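Local coordinates for carbonic anhydrase (Unidentified, PDB 3R1W), which probably catalyses the reversible hydration of carbon dioxide to bicarbonate, as a trimeric left-handed beta-helix enzyme of the gamma-carbonic anhydrase type, at residues V94-Q99 / V111-K116. Sequence-based numbering, arbitrary orientation.
Sequences VTIGHQ and VLIGMK
The ammonium group of Lys116 is gripped from two sides of a subunit boundary: within the chain NZ donates to Gln99 OE1 at 2.8 Å, and it also bonds to the backbone O of Gln99 in a second subunit. The donor stands above the amide plane of Gln99, 49° out of it. Gln99 reaches there on an extended chain, while Lys116 bends at chi2 and chi3 (79° and 122°) and lays CD and CE alongside the same oxygen. An amide suits this place because it can accept and donate at once: NE2 bonds to Ala100 O of the second subunit.

Further back, Lys116 N donates to His98 O over 2.9 Å, continuing the pairing beyond the strands. Met115 brings SD to the edge of the His98 imidazole, 4.1 Å from CD2, and Asp69 holds ND1 of that ring on its own chain. The ring also meets those of His74 and His103 of the second subunit, a cluster consistent with the intersubunit metal site of gamma-class carbonic anhydrases. Gly97 N gives its hydrogen to Ile113 O at 2.8 Å; a CB here would run into Ile113 O and Met115 N, hence glycine. In the strands, Ile113 N to Thr95 O and Thr95 N to Val111 O are the regular bonds of a parallel sheet.

On the interior face, Ile113 CD1 lies 3.9 Å from Val94 CG1 and 4.0 Å from Ile96 CG1, branched aliphatics filling the core. On the other face Leu112 CD2 meets Thr95 CB, and Leu112 also packs against Phe167 and Phe168 of helix 162-184. In-register stacking of neighbouring coils, strand axes 4.9 Å apart, marks a parallel beta-helix; hexapeptide repeats and three-sheet coils make it left-handed.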
loop_
_atom_site.group_PDB
_atom_site.type_symbol
_atom_site.label_atom_id
_atom_site.label_comp_id
_atom_site.label_asym_id
_atom_site.label_seq_id
_atom_site.Cartn_x
_atom_site.Cartn_y
_atom_site.Cartn_z
ATOM N N VAL B 94 -11.786 16.139 5.750
ATOM C CA VAL B 94 -11.851 14.792 5.209
ATOM C C VAL B 94 -10.722 13.969 5.821
ATOM O O VAL B 94 -9.584 14.418 5.895
ATOM C CB VAL B 94 -11.756 14.805 3.661
ATOM C CG1 VAL B 94 -11.648 13.379 3.110
ATOM C CG2 VAL B 94 -12.962 15.535 3.066
ATOM N N THR B 95 -11.049 12.774 6.298
ATOM C CA THR B 95 -10.028 11.896 6.857
ATOM C C THR B 95 -9.788 10.750 5.871
ATOM O O THR B 95 -10.650 9.894 5.681
ATOM C CB THR B 95 -10.450 11.347 8.230
ATOM O OG1 THR B 95 -10.707 12.439 9.124
ATOM C CG2 THR B 95 -9.339 10.465 8.822
ATOM N N ILE B 96 -8.625 10.746 5.228
ATOM C CA ILE B 96 -8.312 9.698 4.262
ATOM C C ILE B 96 -7.441 8.656 4.957
ATOM O O ILE B 96 -6.282 8.914 5.274
ATOM C CB ILE B 96 -7.629 10.287 3.005
ATOM C CG1 ILE B 96 -8.549 11.329 2.351
ATOM C CG2 ILE B 96 -7.279 9.183 1.997
ATOM C CD1 ILE B 96 -7.831 12.226 1.354
ATOM N N GLY B 97 -8.024 7.486 5.214
ATOM C CA GLY B 97 -7.376 6.438 5.987
ATOM C C GLY B 97 -6.129 5.850 5.343
ATOM O O GLY B 97 -5.898 6.022 4.144
ATOM N N HIS B 98 -5.328 5.151 6.146
ATOM C CA HIS B 98 -4.076 4.546 5.676
ATOM C C HIS B 98 -4.288 3.725 4.418
ATOM O O HIS B 98 -5.284 3.019 4.296
ATOM C CB HIS B 98 -3.474 3.624 6.749
ATOM C CG HIS B 98 -3.569 4.167 8.141
ATOM N ND1 HIS B 98 -2.667 5.082 8.641
ATOM C CD2 HIS B 98 -4.451 3.922 9.139
ATOM C CE1 HIS B 98 -2.994 5.383 9.886
ATOM N NE2 HIS B 98 -4.072 4.696 10.211
ATOM N N GLN B 99 -3.340 3.799 3.489
ATOM C CA GLN B 99 -3.367 2.940 2.306
ATOM C C GLN B 99 -4.611 3.129 1.446
ATOM O O GLN B 99 -5.015 2.219 0.723
ATOM C CB GLN B 99 -3.220 1.462 2.693
ATOM C CG GLN B 99 -1.932 1.156 3.455
ATOM C CD GLN B 99 -1.828 -0.304 3.840
ATOM O OE1 GLN B 99 -2.844 -0.998 3.967
ATOM N NE2 GLN B 99 -0.601 -0.786 4.017
ATOM N N VAL B 111 -15.929 13.967 5.671
ATOM C CA VAL B 111 -16.052 12.636 5.098
ATOM C C VAL B 111 -14.977 11.736 5.708
ATOM O O VAL B 111 -13.839 12.170 5.907
ATOM C CB VAL B 111 -15.882 12.688 3.559
ATOM C CG1 VAL B 111 -15.803 11.297 2.970
ATOM C CG2 VAL B 111 -17.036 13.477 2.920
ATOM N N LEU B 112 -15.356 10.497 6.024
ATOM C CA LEU B 112 -14.429 9.487 6.515
ATOM C C LEU B 112 -14.180 8.476 5.415
ATOM O O LEU B 112 -15.096 7.758 5.018
ATOM C CB LEU B 112 -15.041 8.751 7.708
ATOM C CG LEU B 112 -14.389 8.799 9.083
ATOM C CD1 LEU B 112 -15.146 7.869 10.028
ATOM C CD2 LEU B 112 -12.922 8.402 9.006
ATOM N N ILE B 113 -12.949 8.405 4.926
ATOM C CA ILE B 113 -12.594 7.366 3.964
ATOM C C ILE B 113 -11.769 6.306 4.692
ATOM O O ILE B 113 -10.658 6.577 5.128
ATOM C CB ILE B 113 -11.839 7.948 2.752
ATOM C CG1 ILE B 113 -12.779 8.850 1.941
ATOM C CG2 ILE B 113 -11.304 6.829 1.849
ATOM C CD1 ILE B 113 -12.080 9.939 1.223
ATOM N N GLY B 114 -12.334 5.110 4.853
ATOM C CA GLY B 114 -11.689 4.065 5.634
ATOM C C GLY B 114 -10.358 3.616 5.073
ATOM O O GLY B 114 -10.094 3.731 3.871
ATOM N N MET B 115 -9.507 3.083 5.940
ATOM C CA MET B 115 -8.216 2.592 5.475
ATOM C C MET B 115 -8.405 1.502 4.421
ATOM O O MET B 115 -9.319 0.682 4.508
ATOM C CB MET B 115 -7.357 2.089 6.642
ATOM C CG MET B 115 -8.067 1.134 7.564
ATOM S SD MET B 115 -7.120 0.785 9.077
ATOM C CE MET B 115 -8.322 -0.306 9.844
ATOM N N LYS B 116 -7.550 1.530 3.407
ATOM C CA LYS B 116 -7.517 0.490 2.396
ATOM C C LYS B 116 -8.717 0.547 1.453
ATOM O O LYS B 116 -8.924 -0.372 0.658
ATOM C CB LYS B 116 -7.467 -0.875 3.085
ATOM C CG LYS B 116 -6.955 -1.991 2.232
ATOM C CD LYS B 116 -5.462 -1.930 2.165
ATOM C CE LYS B 116 -4.831 -3.223 2.663
ATOM N NZ LYS B 116 -3.372 -3.189 2.367
#